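Local coordinates for site-specific recombinase, resolvase family protein (Streptococcus pneumoniae, PDB 3GUV) that probably binds DNA and catalyses site-specific recombination as a member of the resolvase family of recombinases, at residues A[43-51]-A[60-68]. Residues are numbered along the deposited sequence; the frame is centred on the assembly and turned at random.
Sequences VGEYEDAGK and IQFNRMMED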
loop_
_atom_site.group_PDB
_atom_site.type_symbol
_atom_site.label_atom_id
_atom_site.label_comp_id
_atom_site.label_asym_id
_atom_site.label_seq_id
_atom_site.Cartn_x
_atom_site.Cartn_y
_atom_site.Cartn_z
ATOM N N VAL A 43 -21.150 13.546 14.475
ATOM C CA VAL A 43 -21.698 14.824 14.057
ATOM C C VAL A 43 -21.976 14.875 12.543
ATOM O O VAL A 43 -22.345 15.932 12.014
ATOM C CB VAL A 43 -20.814 16.019 14.517
ATOM C CG1 VAL A 43 -20.821 16.094 16.018
ATOM C CG2 VAL A 43 -19.371 15.942 13.926
ATOM N N GLY A 44 -21.864 13.729 11.864
ATOM C CA GLY A 44 -22.163 13.642 10.435
ATOM C C GLY A 44 -21.986 12.237 9.881
ATOM O O GLY A 44 -21.096 11.530 10.287
ATOM N N GLU A 45 -22.853 11.841 8.979
ATOM C CA GLU A 45 -22.774 10.544 8.347
ATOM C C GLU A 45 -22.912 10.774 6.865
ATOM O O GLU A 45 -23.847 11.471 6.441
ATOM C CB GLU A 45 -23.880 9.621 8.842
ATOM C CG GLU A 45 -23.835 9.399 10.368
ATOM C CD GLU A 45 -25.009 8.605 10.884
ATOM O OE1 GLU A 45 -25.164 7.439 10.455
ATOM O OE2 GLU A 45 -25.781 9.135 11.731
ATOM N N TYR A 46 -21.963 10.238 6.092
ATOM C CA TYR A 46 -21.917 10.396 4.648
ATOM C C TYR A 46 -21.807 9.002 3.979
ATOM O O TYR A 46 -21.134 8.122 4.478
ATOM C CB TYR A 46 -20.709 11.222 4.250
ATOM C CG TYR A 46 -20.649 12.633 4.799
ATOM C CD1 TYR A 46 -21.045 13.720 4.039
ATOM C CD2 TYR A 46 -20.137 12.869 6.066
ATOM C CE1 TYR A 46 -20.955 15.042 4.566
ATOM C CE2 TYR A 46 -20.064 14.137 6.602
ATOM C CZ TYR A 46 -20.455 15.225 5.845
ATOM O OH TYR A 46 -20.329 16.462 6.385
ATOM N N GLU A 47 -22.499 8.817 2.870
ATOM C CA GLU A 47 -22.657 7.495 2.261
ATOM C C GLU A 47 -22.755 7.593 0.748
ATOM O O GLU A 47 -23.617 8.286 0.240
ATOM C CB GLU A 47 -23.915 6.812 2.788
ATOM C CG GLU A 47 -24.007 5.355 2.406
ATOM C CD GLU A 47 -25.024 4.567 3.231
ATOM O OE1 GLU A 47 -26.219 4.603 2.856
ATOM O OE2 GLU A 47 -24.636 3.885 4.229
ATOM N N ASP A 48 -21.849 6.907 0.039
ATOM C CA ASP A 48 -21.977 6.707 -1.417
ATOM C C ASP A 48 -22.542 5.280 -1.651
ATOM O O ASP A 48 -21.774 4.314 -1.744
ATOM C CB ASP A 48 -20.607 6.861 -2.056
ATOM C CG ASP A 48 -20.126 8.303 -2.064
ATOM O OD1 ASP A 48 -20.850 9.127 -2.655
ATOM O OD2 ASP A 48 -19.036 8.601 -1.499
ATOM N N ALA A 49 -23.860 5.134 -1.678
ATOM C CA ALA A 49 -24.476 3.800 -1.453
ATOM C C ALA A 49 -24.704 3.011 -2.725
ATOM O O ALA A 49 -25.096 1.841 -2.663
ATOM C CB ALA A 49 -25.770 3.890 -0.633
ATOM N N GLY A 50 -24.421 3.625 -3.877
ATOM C CA GLY A 50 -24.436 2.911 -5.145
ATOM C C GLY A 50 -25.862 2.757 -5.585
ATOM O O GLY A 50 -26.233 1.695 -6.093
ATOM N N LYS A 51 -26.647 3.833 -5.395
ATOM C CA LYS A 51 -28.084 3.866 -5.708
ATOM C C LYS A 51 -28.403 4.393 -7.115
ATOM O O LYS A 51 -29.548 4.310 -7.572
ATOM C CB LYS A 51 -28.824 4.713 -4.680
ATOM C CG LYS A 51 -28.563 4.295 -3.267
ATOM C CD LYS A 51 -29.686 4.710 -2.322
ATOM C CE LYS A 51 -29.405 4.144 -0.927
ATOM N NZ LYS A 51 -29.399 5.207 0.097
ATOM N N ILE A 60 -19.375 11.254 -4.646
ATOM C CA ILE A 60 -20.051 12.536 -4.403
ATOM C C ILE A 60 -20.170 12.928 -2.921
ATOM O O ILE A 60 -19.910 14.069 -2.548
ATOM C CB ILE A 60 -21.483 12.543 -4.991
ATOM C CG1 ILE A 60 -21.445 12.351 -6.521
ATOM C CG2 ILE A 60 -22.175 13.829 -4.646
ATOM C CD1 ILE A 60 -22.571 11.454 -7.021
ATOM N N GLN A 61 -20.605 11.992 -2.094
ATOM C CA GLN A 61 -20.786 12.298 -0.671
ATOM C C GLN A 61 -19.417 12.356 -0.021
ATOM O O GLN A 61 -19.200 13.116 0.904
ATOM C CB GLN A 61 -21.674 11.252 0.011
ATOM C CG GLN A 61 -23.097 11.215 -0.529
ATOM C CD GLN A 61 -23.762 12.576 -0.546
ATOM O OE1 GLN A 61 -23.697 13.343 0.434
ATOM N NE2 GLN A 61 -24.403 12.898 -1.675
ATOM N N PHE A 62 -18.491 11.533 -0.516
ATOM C CA PHE A 62 -17.123 11.629 -0.057
ATOM C C PHE A 62 -16.566 13.028 -0.337
ATOM O O PHE A 62 -15.890 13.615 0.508
ATOM C CB PHE A 62 -16.267 10.556 -0.710
ATOM C CG PHE A 62 -14.833 10.715 -0.441
ATOM C CD1 PHE A 62 -14.256 10.115 0.652
ATOM C CD2 PHE A 62 -14.053 11.522 -1.267
ATOM C CE1 PHE A 62 -12.911 10.286 0.898
ATOM C CE2 PHE A 62 -12.698 11.697 -1.023
ATOM C CZ PHE A 62 -12.126 11.075 0.052
ATOM N N ASN A 63 -16.876 13.573 -1.509
ATOM C CA ASN A 63 -16.411 14.915 -1.863
ATOM C C ASN A 63 -17.149 15.966 -1.009
ATOM O O ASN A 63 -16.514 16.870 -0.502
ATOM C CB ASN A 63 -16.562 15.202 -3.360
ATOM C CG ASN A 63 -15.683 14.298 -4.231
ATOM O OD1 ASN A 63 -14.601 13.869 -3.829
ATOM N ND2 ASN A 63 -16.165 13.998 -5.432
ATOM N N ARG A 64 -18.461 15.839 -0.821
ATOM C CA ARG A 64 -19.139 16.721 0.129
ATOM C C ARG A 64 -18.447 16.667 1.508
ATOM O O ARG A 64 -18.217 17.713 2.108
ATOM C CB ARG A 64 -20.646 16.446 0.296
ATOM C CG ARG A 64 -21.174 17.248 1.569
ATOM C CD ARG A 64 -22.663 17.489 1.751
ATOM N NE ARG A 64 -23.481 16.301 1.504
ATOM C CZ ARG A 64 -24.623 16.020 2.124
ATOM N NH1 ARG A 64 -25.301 14.928 1.781
ATOM N NH2 ARG A 64 -25.109 16.823 3.070
ATOM N N MET A 65 -18.107 15.461 1.998
ATOM C CA MET A 65 -17.467 15.310 3.316
ATOM C C MET A 65 -16.156 16.105 3.382
ATOM O O MET A 65 -15.932 16.861 4.327
ATOM C CB MET A 65 -17.241 13.829 3.669
ATOM C CG MET A 65 -16.776 13.531 5.123
ATOM S SD MET A 65 -16.522 11.778 5.588
ATOM C CE MET A 65 -15.074 11.391 4.557
ATOM N N MET A 66 -15.310 15.942 2.374
ATOM C CA MET A 66 -14.033 16.648 2.330
ATOM C C MET A 66 -14.167 18.198 2.313
ATOM O O MET A 66 -13.379 18.858 2.949
ATOM C CB MET A 66 -13.134 16.135 1.171
ATOM C CG MET A 66 -12.662 14.667 1.269
ATOM S SD MET A 66 -11.677 14.237 2.711
ATOM C CE MET A 66 -10.129 14.898 2.158
ATOM N N GLU A 67 -15.162 18.761 1.631
ATOM C CA GLU A 67 -15.449 20.211 1.754
ATOM C C GLU A 67 -15.881 20.620 3.186
ATOM O O GLU A 67 -15.509 21.693 3.713
ATOM C CB GLU A 67 -16.531 20.659 0.737
ATOM C CG GLU A 67 -16.256 20.296 -0.785
ATOM C CD GLU A 67 -14.754 20.120 -1.165
ATOM O OE1 GLU A 67 -13.956 21.096 -1.017
ATOM O OE2 GLU A 67 -14.381 19.004 -1.644
ATOM N N ASP A 68 -16.679 19.770 3.822
ATOM C CA ASP A 68 -17.113 20.033 5.193
ATOM C C ASP A 68 -15.899 19.981 6.163
ATOM O O ASP A 68 -15.871 20.654 7.180
ATOM C CB ASP A 68 -18.237 19.049 5.578
ATOM C CG ASP A 68 -19.570 19.311 4.809
ATOM O OD1 ASP A 68 -19.755 20.408 4.212
ATOM O OD2 ASP A 68 -20.468 18.431 4.842
HETATM O O HOH W 1 -24.376 11.078 2.317
#
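Tyr-46 lies lengthwise along helix 60-68, its ring covered on one face by Met-65 and its hydroxyl bonded to Asp-68. Met-65 CB sits 3.7 Å from the centroid of the Tyr-46 ring, almost on the normal, a CH-pi contact. The Met-65 chain runs on over the CD2 side of the tyrosine because its CG points away from the backbone N (chi1 -171°), and there SD makes an oblique Met-aromatic contact, 4.6 Å from the ring centroid. At the ring's edge, Arg-64 CG packs 3.7 Å from Tyr-46 CE1, and Tyr-46 OH donates a short hydrogen bond of 2.5 Å to the anti lone pair of Asp-68 OD2. This bond ties the far end of the ring to the helix three residues beyond Met-65.

Two residues further along the strand, the Asp-48 carboxylate receives two backbone N-H groups at the start of the helix. Its OD1 accepts from Gln-61 N at 2.9 Å and its OD2 from Phe-62 N at 3.1 Å, both on the syn side and slightly out of the carboxylate plane. Two N-H groups of the first turn are thereby satisfied, and the partial positive charge of the helix N-terminus probably stabilises the buried carboxylate; Tyr-10 OH also hydrogen-bonds to OD2.

Between these two grips, Gln-61 CG comes to 3.1 Å from Glu-47 O. The bent Gln-61 chain turns its OE1 to Arg-64 NH1, 2.6 Å away, and a water links OE1, weakly, to Glu-47 N.

The strand and helix run roughly antiparallel, their axes 149° apart, as part of the alpha/beta fold of the resolvase N-terminal domain. Strand 41-48 is an outermost strand, hydrogen-bonded to strand 6-12, whose Tyr-8 meets Tyr-46 edge-to-face and also touches Met-65, while Phe-62 and Met-66 pack on helix 91-103.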